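Local coordinates for extracellular solute-binding protein, family 1 (Trichodesmium erythraeum IMS101, PDB 6G7N) that binds ferric iron in the cleft between its two lobes and probably hands it to an ABC transporter for uptake, at residues G61-A66 with K93-F98; N139-S144 with N195-A200; H230-G235 with S297-L302; I263-E266 with Y271-V274. All coordinates share one frame; numbering follows the deposited sequence.

Interaction 1: residues G61-A66 with K93-F98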
loop_
_atom_site.group_PDB
_atom_site.type_symbol
_atom_site.label_atom_id
_atom_site.label_comp_id
_atom_site.label_asym_id
_atom_site.label_seq_id
_atom_site.Cartn_x
_atom_site.Cartn_y
_atom_site.Cartn_z
ATOM N N GLY A 61 0.749 3.066 7.253
ATOM C CA GLY A 61 1.146 2.659 8.600
ATOM C C GLY A 61 2.625 2.863 8.880
ATOM O O GLY A 61 3.003 3.241 10.019
ATOM N N ARG A 62 3.485 2.584 7.892
ATOM C CA ARG A 62 4.942 2.803 8.061
ATOM C C ARG A 62 5.271 4.294 8.035
ATOM O O ARG A 62 6.145 4.743 8.776
ATOM C CB ARG A 62 5.804 2.099 6.995
ATOM C CG ARG A 62 5.795 0.573 6.953
ATOM C CD ARG A 62 7.005 -0.004 6.207
ATOM N NE ARG A 62 7.044 -1.474 6.115
ATOM C CZ ARG A 62 6.554 -2.197 5.109
ATOM N NH1 ARG A 62 6.661 -3.527 5.123
ATOM N NH2 ARG A 62 5.960 -1.607 4.081
ATOM N N LEU A 63 4.606 5.069 7.180
ATOM C CA LEU A 63 4.831 6.512 7.150
ATOM C C LEU A 63 4.434 7.145 8.485
ATOM O O LEU A 63 5.125 8.031 8.984
ATOM C CB LEU A 63 4.097 7.131 5.963
ATOM C CG LEU A 63 4.727 6.747 4.622
ATOM C CD1 LEU A 63 3.758 7.000 3.475
ATOM C CD2 LEU A 63 6.027 7.486 4.373
ATOM N N TRP A 64 3.355 6.662 9.065
ATOM C CA TRP A 64 2.941 7.105 10.387
ATOM C C TRP A 64 4.035 6.801 11.494
ATOM O O TRP A 64 4.363 7.621 12.347
ATOM C CB TRP A 64 1.605 6.482 10.781
ATOM C CG TRP A 64 1.123 6.890 12.141
ATOM C CD1 TRP A 64 1.393 6.256 13.324
ATOM C CD2 TRP A 64 0.276 7.991 12.460
ATOM N NE1 TRP A 64 0.779 6.901 14.344
ATOM C CE2 TRP A 64 0.083 7.971 13.859
ATOM C CE3 TRP A 64 -0.345 8.987 11.710
ATOM C CZ2 TRP A 64 -0.693 8.915 14.514
ATOM C CZ3 TRP A 64 -1.144 9.909 12.368
ATOM C CH2 TRP A 64 -1.308 9.859 13.747
ATOM N N ARG A 65 4.557 5.583 11.379
ATOM C CA ARG A 65 5.680 5.227 12.305
ATOM C C ARG A 65 6.888 6.162 12.130
ATOM O O ARG A 65 7.509 6.578 13.112
ATOM C CB ARG A 65 6.095 3.781 12.060
ATOM C CG ARG A 65 5.091 2.742 12.556
ATOM C CD ARG A 65 5.421 1.295 12.187
ATOM N NE ARG A 65 4.421 0.330 12.685
ATOM C CZ ARG A 65 4.363 -0.962 12.342
ATOM N NH1 ARG A 65 5.230 -1.480 11.465
ATOM N NH2 ARG A 65 3.432 -1.754 12.882
ATOM N N ALA A 66 7.184 6.553 10.894
ATOM C CA ALA A 66 8.261 7.529 10.640
ATOM C C ALA A 66 7.938 8.861 11.292
ATOM O O ALA A 66 8.787 9.486 11.934
ATOM C CB ALA A 66 8.513 7.669 9.143
ATOM N N LYS A 93 0.912 17.232 6.964
ATOM C CA LYS A 93 1.850 17.566 5.889
ATOM C C LYS A 93 3.230 16.972 6.088
ATOM O O LYS A 93 4.220 17.453 5.539
ATOM C CB LYS A 93 1.916 19.064 5.598
ATOM C CG LYS A 93 0.560 19.737 5.448
ATOM C CD LYS A 93 -0.248 19.244 4.241
ATOM C CE LYS A 93 -1.587 19.976 4.082
ATOM N NZ LYS A 93 -2.530 19.650 5.174
ATOM N N LEU A 94 3.287 15.867 6.817
ATOM C CA LEU A 94 4.545 15.182 7.103
ATOM C C LEU A 94 4.969 14.179 6.034
ATOM O O LEU A 94 6.153 13.861 5.915
ATOM C CB LEU A 94 4.487 14.517 8.474
ATOM C CG LEU A 94 4.425 15.499 9.644
ATOM C CD1 LEU A 94 3.993 14.770 10.895
ATOM C CD2 LEU A 94 5.773 16.188 9.854
ATOM N N TRP A 95 4.002 13.670 5.268
ATOM C CA TRP A 95 4.270 12.692 4.239
ATOM C C TRP A 95 3.100 12.716 3.266
ATOM O O TRP A 95 2.025 13.235 3.563
ATOM C CB TRP A 95 4.523 11.274 4.818
ATOM C CG TRP A 95 3.535 10.829 5.839
ATOM C CD1 TRP A 95 3.742 10.860 7.196
ATOM C CD2 TRP A 95 2.206 10.317 5.644
ATOM N NE1 TRP A 95 2.623 10.408 7.860
ATOM C CE2 TRP A 95 1.665 10.095 6.927
ATOM C CE3 TRP A 95 1.401 10.069 4.504
ATOM C CZ2 TRP A 95 0.370 9.646 7.107
ATOM C CZ3 TRP A 95 0.119 9.639 4.695
ATOM C CH2 TRP A 95 -0.392 9.421 5.972
ATOM N N PHE A 96 3.350 12.098 2.123
ATOM C CA PHE A 96 2.483 12.232 0.943
ATOM C C PHE A 96 2.512 10.938 0.160
ATOM O O PHE A 96 3.571 10.351 -0.034
ATOM C CB PHE A 96 3.026 13.365 0.034
ATOM C CG PHE A 96 3.135 14.699 0.729
ATOM C CD1 PHE A 96 4.275 15.003 1.489
ATOM C CD2 PHE A 96 2.091 15.617 0.723
ATOM C CE1 PHE A 96 4.366 16.188 2.194
ATOM C CE2 PHE A 96 2.188 16.800 1.451
ATOM C CZ PHE A 96 3.316 17.068 2.175
ATOM N N GLY A 97 1.351 10.537 -0.368
ATOM C CA GLY A 97 1.309 9.426 -1.302
ATOM C C GLY A 97 1.656 9.820 -2.727
ATOM O O GLY A 97 1.211 10.844 -3.199
ATOM N N PHE A 98 2.408 8.927 -3.384
ATOM C CA PHE A 98 2.802 9.117 -4.776
ATOM C C PHE A 98 2.330 8.015 -5.710
ATOM O O PHE A 98 2.231 8.254 -6.911
ATOM C CB PHE A 98 4.303 9.337 -4.905
ATOM C CG PHE A 98 4.755 10.589 -4.183
ATOM C CD1 PHE A 98 4.548 11.839 -4.732
ATOM C CD2 PHE A 98 5.341 10.527 -2.938
ATOM C CE1 PHE A 98 4.910 12.986 -4.046
ATOM C CE2 PHE A 98 5.679 11.674 -2.233
ATOM C CZ PHE A 98 5.479 12.901 -2.795
#
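Leu63 and Trp95 make most of this contact, with a smaller share from Trp64; one turn of helix 60-68 rests on an indole that rises from the loop leading into strand 96-108. The CA atoms of Leu63 and Trp95 are 6.9 Å apart, close enough for Leu63 to press down with the root of its side chain. Its CB sits over the face of the indole, 3.7 Å from the centroid of the five-membered ring and only 10° off the ring normal, a CH-pi contact centred on that ring and toward the rim of the indole as a whole. The two methyl groups spread beyond this point: CD1 comes within 4.0 Å of Trp95 CE3 on the six-membered ring, while CD2 lies 4.1 Å from Trp95 CB. Trp95 CG is wedged between its own backbone N and carbonyl carbon (chi1 47°), and this torsion lifts the indole off the strand entry and lays its face against the helix. The helix backbone shares in the contact. Leu63 O approaches Trp95 CD1 at 3.6 Å, and Trp64 N stands 4.0 Å from Trp95 NE1 at an oblique angle to the ring. The indole N-H is used by Gln67 OE1, one turn further along the same helix. Ser297 touches the side chains of both Trp64 and Trp95, and Ile233 fills in against Leu63 and Trp95. Between the two segments the chemistry is mainly CH-pi and apolar contact, without a hydrogen bond; the face contact holds the indole flat against the helix, while its N-H bond to Gln67 OE1 probably helps fix the ring's rotation.

Interaction 2: residues N139-S144 with N195-A200. With FE (Fe (III) ion), chain E; DAL (D-alanine), chain C.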
loop_
_atom_site.group_PDB
_atom_site.type_symbol
_atom_site.label_atom_id
_atom_site.label_comp_id
_atom_site.label_asym_id
_atom_site.label_seq_id
_atom_site.Cartn_x
_atom_site.Cartn_y
_atom_site.Cartn_z
ATOM N N ASN A 139 1.999 -8.609 8.948
ATOM C CA ASN A 139 2.091 -7.821 7.732
ATOM C C ASN A 139 1.354 -6.478 7.860
ATOM O O ASN A 139 0.200 -6.418 8.274
ATOM C CB ASN A 139 1.508 -8.641 6.594
ATOM C CG ASN A 139 1.294 -7.813 5.350
ATOM O OD1 ASN A 139 0.161 -7.452 5.017
ATOM N ND2 ASN A 139 2.374 -7.496 4.650
ATOM N N ILE A 140 2.048 -5.403 7.473
ATOM C CA ILE A 140 1.501 -4.055 7.592
ATOM C C ILE A 140 0.236 -3.845 6.758
ATOM O O ILE A 140 -0.637 -3.100 7.181
ATOM C CB ILE A 140 2.600 -2.988 7.272
ATOM C CG1 ILE A 140 2.160 -1.578 7.674
ATOM C CG2 ILE A 140 2.956 -2.985 5.785
ATOM C CD1 ILE A 140 2.079 -1.333 9.152
ATOM N N TYR A 141 0.128 -4.490 5.588
ATOM C CA TYR A 141 -1.063 -4.296 4.774
ATOM C C TYR A 141 -2.320 -4.741 5.525
ATOM O O TYR A 141 -3.369 -4.090 5.486
ATOM C CB TYR A 141 -0.995 -5.026 3.444
ATOM C CG TYR A 141 0.302 -4.916 2.666
ATOM C CD1 TYR A 141 1.022 -3.714 2.620
ATOM C CD2 TYR A 141 0.789 -5.982 1.939
ATOM C CE1 TYR A 141 2.198 -3.618 1.901
ATOM C CE2 TYR A 141 1.965 -5.893 1.187
ATOM C CZ TYR A 141 2.662 -4.706 1.150
ATOM O OH TYR A 141 3.827 -4.618 0.451
ATOM N N ASN A 142 -2.206 -5.901 6.178
ATOM C CA ASN A 142 -3.298 -6.431 6.970
ATOM C C ASN A 142 -3.571 -5.562 8.199
ATOM O O ASN A 142 -4.731 -5.339 8.555
ATOM C CB ASN A 142 -2.960 -7.845 7.447
ATOM C CG ASN A 142 -3.110 -8.889 6.372
ATOM O OD1 ASN A 142 -3.800 -8.682 5.361
ATOM N ND2 ASN A 142 -2.507 -10.074 6.607
ATOM N N GLN A 143 -2.517 -5.119 8.876
ATOM C CA GLN A 143 -2.698 -4.244 10.023
ATOM C C GLN A 143 -3.468 -2.977 9.614
ATOM O O GLN A 143 -4.383 -2.536 10.311
ATOM C CB GLN A 143 -1.359 -3.897 10.654
ATOM C CG GLN A 143 -0.681 -5.091 11.297
ATOM C CD GLN A 143 0.751 -4.845 11.689
ATOM O OE1 GLN A 143 1.262 -3.738 11.574
ATOM N NE2 GLN A 143 1.421 -5.892 12.130
ATOM N N SER A 144 -3.122 -2.413 8.448
ATOM C CA SER A 144 -3.783 -1.206 7.997
ATOM C C SER A 144 -5.250 -1.438 7.625
ATOM O O SER A 144 -6.106 -0.603 7.909
ATOM C CB SER A 144 -2.995 -0.570 6.836
ATOM O OG SER A 144 -1.809 0.009 7.379
ATOM N N ASN A 195 -2.899 -7.292 -2.192
ATOM C CA ASN A 195 -2.859 -6.009 -2.887
ATOM C C ASN A 195 -2.989 -6.224 -4.401
ATOM O O ASN A 195 -2.438 -7.175 -4.960
ATOM C CB ASN A 195 -1.578 -5.236 -2.559
ATOM C CG ASN A 195 -1.532 -4.676 -1.148
ATOM O OD1 ASN A 195 -2.566 -4.567 -0.470
ATOM N ND2 ASN A 195 -0.334 -4.305 -0.706
ATOM N N SER A 196 -3.668 -5.269 -5.027
ATOM C CA SER A 196 -3.980 -5.280 -6.446
ATOM C C SER A 196 -2.761 -5.535 -7.340
ATOM O O SER A 196 -2.842 -6.301 -8.319
ATOM C CB SER A 196 -4.625 -3.912 -6.786
ATOM O OG SER A 196 -3.836 -2.803 -6.330
ATOM N N TYR A 197 -1.646 -4.872 -7.028
ATOM C CA TYR A 197 -0.480 -4.935 -7.881
ATOM C C TYR A 197 0.149 -6.316 -7.941
ATOM O O TYR A 197 0.905 -6.590 -8.878
ATOM C CB TYR A 197 0.550 -3.847 -7.494
ATOM C CG TYR A 197 1.051 -3.936 -6.087
ATOM C CD1 TYR A 197 2.109 -4.748 -5.731
ATOM C CD2 TYR A 197 0.457 -3.193 -5.074
ATOM C CE1 TYR A 197 2.558 -4.811 -4.414
ATOM C CE2 TYR A 197 0.890 -3.260 -3.754
ATOM C CZ TYR A 197 1.917 -4.102 -3.397
ATOM O OH TYR A 197 2.295 -4.221 -2.089
ATOM N N TYR A 198 -0.122 -7.194 -6.975
ATOM C CA TYR A 198 0.452 -8.540 -7.028
ATOM C C TYR A 198 -0.212 -9.384 -8.117
ATOM O O TYR A 198 0.445 -10.244 -8.717
ATOM C CB TYR A 198 0.396 -9.252 -5.667
ATOM C CG TYR A 198 1.305 -8.649 -4.632
ATOM C CD1 TYR A 198 2.685 -8.675 -4.774
ATOM C CD2 TYR A 198 0.784 -8.013 -3.513
ATOM C CE1 TYR A 198 3.504 -8.114 -3.825
ATOM C CE2 TYR A 198 1.609 -7.437 -2.565
ATOM C CZ TYR A 198 2.969 -7.475 -2.729
ATOM O OH TYR A 198 3.794 -6.880 -1.802
ATOM N N LEU A 199 -1.505 -9.183 -8.367
ATOM C CA LEU A 199 -2.133 -9.891 -9.470
ATOM C C LEU A 199 -1.636 -9.335 -10.806
ATOM O O LEU A 199 -1.321 -10.104 -11.730
ATOM C CB LEU A 199 -3.654 -9.836 -9.377
ATOM C CG LEU A 199 -4.395 -10.623 -10.439
ATOM C CD1 LEU A 199 -4.069 -12.124 -10.420
ATOM C CD2 LEU A 199 -5.895 -10.425 -10.292
ATOM N N ALA A 200 -1.558 -8.006 -10.900
ATOM C CA ALA A 200 -0.984 -7.377 -12.083
ATOM C C ALA A 200 0.424 -7.863 -12.408
ATOM O O ALA A 200 0.789 -8.064 -13.573
ATOM C CB ALA A 200 -1.043 -5.882 -11.940
HETATM FE FE FE E . 4.051 -4.935 -1.463
HETATM N N DAL C . 6.229 -5.165 -1.079
HETATM C CA DAL C . 6.960 -4.293 -2.058
HETATM C CB DAL C . 8.245 -3.762 -1.441
HETATM C C DAL C . 6.117 -3.188 -2.605
HETATM O O DAL C . 4.907 -3.218 -2.303
HETATM O OXT DAL C . 6.675 -2.316 -3.325
#
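Tyr141, Tyr197 and Tyr198 bring their phenol oxygens together on one iron(III) ion, the tyrosine-rich site of a ferric-binding protein with the periplasmic binding protein fold. Helix 140-167 supplies the first and helix 196-204 the other two. The metal makes the tight part: it lies 1.9 Å from Tyr141 OH and 2.0 Å from Tyr197 OH, and D-alanine joins the sphere through its amino N at 2.2 Å and its carboxylate O. Tyr141 OH and Tyr197 OH are only 3.0 Å apart, yet no proton is shared between them; the common metal accounts for their closeness. Beyond the phenol oxygens the packing is looser: the ring edges of Tyr141 and Tyr198 come only to 4.1 Å between their CE2 atoms, and the helix backbones stay apart. Asn139 is occupied in capping its own helix through Asn142 N. On the ligand side, Tyr11 and Arg101 hydrogen-bond to the D-alanine. Asn195 forms the second shell, its amide plane turned 50° from the Tyr141 ring that it crosses. Its ND2 lies over the centre of that ring, 3.2 Å above the plane, and from there donates a nearly straight, in-plane bond (163°) to the metal-bound Tyr197 OH.

Interaction 3: residues H230-G235 with S297-L302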
loop_
_atom_site.group_PDB
_atom_site.type_symbol
_atom_site.label_atom_id
_atom_site.label_comp_id
_atom_site.label_asym_id
_atom_site.label_seq_id
_atom_site.Cartn_x
_atom_site.Cartn_y
_atom_site.Cartn_z
ATOM N N HIS A 230 -10.757 -0.106 0.230
ATOM C CA HIS A 230 -9.581 0.291 1.028
ATOM C C HIS A 230 -8.376 0.470 0.102
ATOM O O HIS A 230 -7.932 -0.502 -0.548
ATOM C CB HIS A 230 -9.314 -0.788 2.058
ATOM C CG HIS A 230 -8.076 -0.584 2.866
ATOM N ND1 HIS A 230 -8.047 0.120 4.042
ATOM C CD2 HIS A 230 -6.807 -1.038 2.680
ATOM C CE1 HIS A 230 -6.816 0.065 4.537
ATOM N NE2 HIS A 230 -6.038 -0.636 3.741
ATOM N N VAL A 231 -7.883 1.704 0.049
ATOM C CA VAL A 231 -6.692 2.042 -0.691
ATOM C C VAL A 231 -5.592 2.458 0.257
ATOM O O VAL A 231 -5.816 2.978 1.355
ATOM C CB VAL A 231 -6.959 3.088 -1.798
ATOM C CG1 VAL A 231 -7.914 2.501 -2.834
ATOM C CG2 VAL A 231 -7.474 4.407 -1.265
ATOM N N ASN A 232 -4.372 2.269 -0.203
ATOM C CA ASN A 232 -3.192 2.632 0.596
ATOM C C ASN A 232 -2.130 3.137 -0.368
ATOM O O ASN A 232 -2.376 3.182 -1.586
ATOM C CB ASN A 232 -2.784 1.423 1.458
ATOM C CG ASN A 232 -2.033 1.765 2.742
ATOM O OD1 ASN A 232 -1.359 2.805 2.843
ATOM N ND2 ASN A 232 -2.113 0.866 3.737
ATOM N N ILE A 233 -0.972 3.556 0.164
ATOM C CA ILE A 233 -0.024 4.329 -0.638
ATOM C C ILE A 233 1.395 3.802 -0.551
ATOM O O ILE A 233 1.826 3.223 0.455
ATOM C CB ILE A 233 -0.032 5.819 -0.209
ATOM C CG1 ILE A 233 0.210 6.000 1.295
ATOM C CG2 ILE A 233 -1.327 6.473 -0.639
ATOM C CD1 ILE A 233 0.567 7.422 1.692
ATOM N N SER A 234 2.138 4.089 -1.633
ATOM C CA SER A 234 3.584 4.241 -1.615
ATOM C C SER A 234 3.843 5.732 -1.456
ATOM O O SER A 234 3.227 6.524 -2.162
ATOM C CB SER A 234 4.208 3.782 -2.947
ATOM O OG SER A 234 4.019 2.415 -3.207
ATOM N N GLY A 235 4.707 6.137 -0.537
ATOM C CA GLY A 235 4.833 7.567 -0.299
ATOM C C GLY A 235 6.095 7.957 0.401
ATOM O O GLY A 235 7.007 7.171 0.584
ATOM N N SER A 297 -3.845 8.247 7.058
ATOM C CA SER A 297 -3.184 8.355 8.373
ATOM C C SER A 297 -3.905 7.578 9.468
ATOM O O SER A 297 -3.266 7.167 10.424
ATOM C CB SER A 297 -3.017 9.799 8.812
ATOM O OG SER A 297 -4.242 10.422 9.106
ATOM N N VAL A 298 -5.220 7.389 9.332
ATOM C CA VAL A 298 -5.989 6.584 10.300
ATOM C C VAL A 298 -5.372 5.206 10.474
ATOM O O VAL A 298 -5.433 4.607 11.557
ATOM C CB VAL A 298 -7.468 6.468 9.814
ATOM C CG1 VAL A 298 -8.222 5.389 10.555
ATOM C CG2 VAL A 298 -8.148 7.820 9.956
ATOM N N TYR A 299 -4.818 4.670 9.381
ATOM C CA TYR A 299 -4.250 3.304 9.391
ATOM C C TYR A 299 -3.110 3.203 10.344
ATOM O O TYR A 299 -2.894 2.189 11.013
ATOM C CB TYR A 299 -3.662 2.874 8.046
ATOM C CG TYR A 299 -4.576 2.961 6.873
ATOM C CD1 TYR A 299 -5.944 3.110 7.037
ATOM C CD2 TYR A 299 -4.058 2.941 5.586
ATOM C CE1 TYR A 299 -6.780 3.270 5.943
ATOM C CE2 TYR A 299 -4.894 3.060 4.493
ATOM C CZ TYR A 299 -6.256 3.226 4.680
ATOM O OH TYR A 299 -7.097 3.380 3.610
ATOM N N GLY A 300 -2.309 4.256 10.391
ATOM C CA GLY A 300 -1.215 4.346 11.367
ATOM C C GLY A 300 -1.691 4.649 12.765
ATOM O O GLY A 300 -1.258 4.016 13.737
ATOM N N LYS A 301 -2.567 5.623 12.864
ATOM C CA LYS A 301 -3.143 5.951 14.204
ATOM C C LYS A 301 -3.709 4.743 14.973
ATOM O O LYS A 301 -3.532 4.619 16.204
ATOM C CB LYS A 301 -4.217 7.015 14.049
ATOM C CG LYS A 301 -4.687 7.598 15.334
ATOM C CD LYS A 301 -5.529 8.830 15.116
ATOM C CE LYS A 301 -5.873 9.461 16.458
ATOM N NZ LYS A 301 -6.306 10.889 16.351
ATOM N N LEU A 302 -4.347 3.839 14.223
ATOM C CA LEU A 302 -4.959 2.659 14.844
ATOM C C LEU A 302 -4.166 1.377 14.628
ATOM O O LEU A 302 -4.676 0.286 14.877
ATOM C CB LEU A 302 -6.381 2.492 14.358
ATOM C CG LEU A 302 -7.305 3.532 14.949
ATOM C CD1 LEU A 302 -8.614 3.533 14.207
ATOM C CD2 LEU A 302 -7.518 3.247 16.438
HETATM O O HOH W 1 -9.107 3.772 1.969
#
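Strand 231-239 and the short helix 297-301 keep their backbones well apart, with Asn232 CA and Tyr299 CA 8.9 Å from each other, and the side chain of Tyr299 bridges the interval. Two conformers of this tyrosine were modelled; in the one described, its hydroxyl donates to Val231 O at 2.6 Å, in the plane of the carbonyl group, a phenol-to-backbone bond that joins a short helix near the C-terminus to the mixed sheet. The same OH accepts a hydrogen bond from a water at 2.6 Å, and that water in turn takes the N-H of Val231 at 3.1 Å, so the backbone N and O of Val231 are both tied to the phenol oxygen, O directly and N through the water. His230, with CG anti to the backbone N (chi1 175°), brings CE1 of its imidazole over one face of the phenol. This CE1 stands 3.2 Å from Tyr299 CZ, toward the rim of the ring, and the two planes are inclined at 33°, an oblique pairing. Asn232 passes alongside with its amide turned 67° from the ring, ND2 lying 3.4 Å from Tyr299 CD2. Its OD1 is held by two donors, Ile233 N at 2.8 Å and Ala60 N. The strand is bonded through its backbone to strand 96-108, Ala60 of helix 60-68 touches the tyrosine, and helix 140-167 closes in through Ser144, against Asn232 and Tyr299, and Ser148, against His230.

Interaction 4: residues I263-E266 with Y271-V274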
loop_
_atom_site.group_PDB
_atom_site.type_symbol
_atom_site.label_atom_id
_atom_site.label_comp_id
_atom_site.label_asym_id
_atom_site.label_seq_id
_atom_site.Cartn_x
_atom_site.Cartn_y
_atom_site.Cartn_z
ATOM N N ILE A 263 5.846 6.742 -14.578
ATOM C CA ILE A 263 6.996 5.877 -14.366
ATOM C C ILE A 263 6.956 5.257 -12.970
ATOM O O ILE A 263 7.180 4.045 -12.823
ATOM C CB ILE A 263 8.302 6.666 -14.532
ATOM C CG1 ILE A 263 8.501 7.122 -15.983
ATOM C CG2 ILE A 263 9.496 5.841 -14.065
ATOM C CD1 ILE A 263 9.528 8.217 -16.167
ATOM N N PHE A 264 6.661 6.066 -11.963
ATOM C CA PHE A 264 6.708 5.584 -10.592
ATOM C C PHE A 264 5.604 4.567 -10.340
ATOM O O PHE A 264 5.843 3.528 -9.705
ATOM C CB PHE A 264 6.583 6.761 -9.627
ATOM C CG PHE A 264 6.706 6.375 -8.185
ATOM C CD1 PHE A 264 7.899 5.891 -7.655
ATOM C CD2 PHE A 264 5.588 6.420 -7.353
ATOM C CE1 PHE A 264 7.982 5.532 -6.324
ATOM C CE2 PHE A 264 5.675 6.038 -6.037
ATOM C CZ PHE A 264 6.877 5.612 -5.525
ATOM N N SER A 265 4.383 4.861 -10.783
ATOM C CA SER A 265 3.277 3.942 -10.526
ATOM C C SER A 265 3.463 2.647 -11.311
ATOM O O SER A 265 3.316 1.539 -10.777
ATOM C CB SER A 265 1.927 4.612 -10.837
ATOM O OG SER A 265 1.800 5.855 -10.157
ATOM N N GLU A 266 3.808 2.761 -12.588
ATOM C CA GLU A 266 3.917 1.595 -13.432
ATOM C C GLU A 266 5.059 0.688 -13.043
ATOM O O GLU A 266 4.966 -0.527 -13.260
ATOM C CB GLU A 266 3.969 1.986 -14.902
ATOM C CG GLU A 266 2.642 2.579 -15.341
ATOM C CD GLU A 266 2.562 2.905 -16.808
ATOM O OE1 GLU A 266 3.529 2.641 -17.575
ATOM O OE2 GLU A 266 1.506 3.459 -17.207
ATOM N N TYR A 271 -1.497 2.279 -9.091
ATOM C CA TYR A 271 -2.249 3.370 -9.699
ATOM C C TYR A 271 -1.560 4.689 -9.396
ATOM O O TYR A 271 -1.006 4.878 -8.318
ATOM C CB TYR A 271 -3.669 3.408 -9.119
ATOM C CG TYR A 271 -4.502 2.169 -9.369
ATOM C CD1 TYR A 271 -5.258 2.054 -10.532
ATOM C CD2 TYR A 271 -4.530 1.105 -8.483
ATOM C CE1 TYR A 271 -6.002 0.907 -10.801
ATOM C CE2 TYR A 271 -5.278 -0.058 -8.750
ATOM C CZ TYR A 271 -6.004 -0.144 -9.908
ATOM O OH TYR A 271 -6.726 -1.315 -10.147
ATOM N N PRO A 272 -1.666 5.670 -10.299
ATOM C CA PRO A 272 -1.252 7.031 -9.960
ATOM C C PRO A 272 -2.117 7.600 -8.876
ATOM O O PRO A 272 -3.262 7.180 -8.691
ATOM C CB PRO A 272 -1.485 7.833 -11.263
ATOM C CG PRO A 272 -1.635 6.791 -12.311
ATOM C CD PRO A 272 -2.258 5.621 -11.649
ATOM N N VAL A 273 -1.588 8.581 -8.122
ATOM C CA VAL A 273 -2.433 9.371 -7.224
ATOM C C VAL A 273 -3.036 10.601 -7.906
ATOM O O VAL A 273 -4.050 11.113 -7.429
ATOM C CB VAL A 273 -1.725 9.787 -5.917
ATOM C CG1 VAL A 273 -1.217 8.573 -5.175
ATOM C CG2 VAL A 273 -0.626 10.799 -6.163
ATOM N N VAL A 274 -2.413 11.075 -8.997
ATOM C CA VAL A 274 -2.820 12.335 -9.608
ATOM C C VAL A 274 -3.936 12.121 -10.616
ATOM O O VAL A 274 -3.834 11.294 -11.520
ATOM C CB VAL A 274 -1.612 13.038 -10.223
ATOM C CG1 VAL A 274 -2.034 14.310 -10.960
ATOM C CG2 VAL A 274 -0.553 13.355 -9.188
#
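Ser265 OG, the polar atom at the centre of this contact, is hydrogen-bonded to Gln261 O one turn back in helix 258-266 and leans on Pro272. With OG beside its own backbone N (chi1 -53°), the hydroxyl is directed back along the helix to Gln261 O. Two conformers of the serine were deposited, and these distances belong to one of them. OG comes to 3.3 Å from Pro272 CA and 4.0 Å from Pro272 CB, and Tyr271 O lies 3.5 Å from it. Pro272 N, also near, has no hydrogen to offer, so the proline meets the hydroxyl as a purely van der Waals surface. Ser265 CB adds a contact of 3.8 Å with Tyr271 C. The small side chain lets the helix end and the strand after it pack locally across the short 267-270 connection, Ser265 CA being 5.5 Å from Pro272 CA. Gln261 adds polar ties from the helix: OE1 accepts from Val273 N and Val274 N, just after the strand, and NE2 donates to Phe98 O of segment 93-98. Tyr271 turns its side chain away from the helix, and its ring meets Phe289 edge-to-face. Its backbone pairs with Lys100, which sets the short strand 271-272 beside strand 96-108; Ser99 of that same strand touches Ser265, and on the proline's side Val277 and Ile279 pack against Pro272.

All four contacts are largely buried, and they differ chiefly in chemistry. Interaction 2 is the site itself, metal-bound and polar; interaction 1 is apolar, interaction 3 turns on a phenol, a carbonyl and a water, and interaction 4 is a close van der Waals meeting. Interactions 1, 3 and 4 reach one sheet, where strand 96-108 adjoins both 231-239 and 271-272, and Asn195 of interaction 2 ends another of its strands, 191-195. Phe98 N lies 2.8 Å from Ser234 O, a probable hydrogen bond joining 1 to 3, the nearest pair, their centres about 8 Å apart. Ser144 of interaction 2 also packs on residues of interaction 3, whose centre is about 12 Å away.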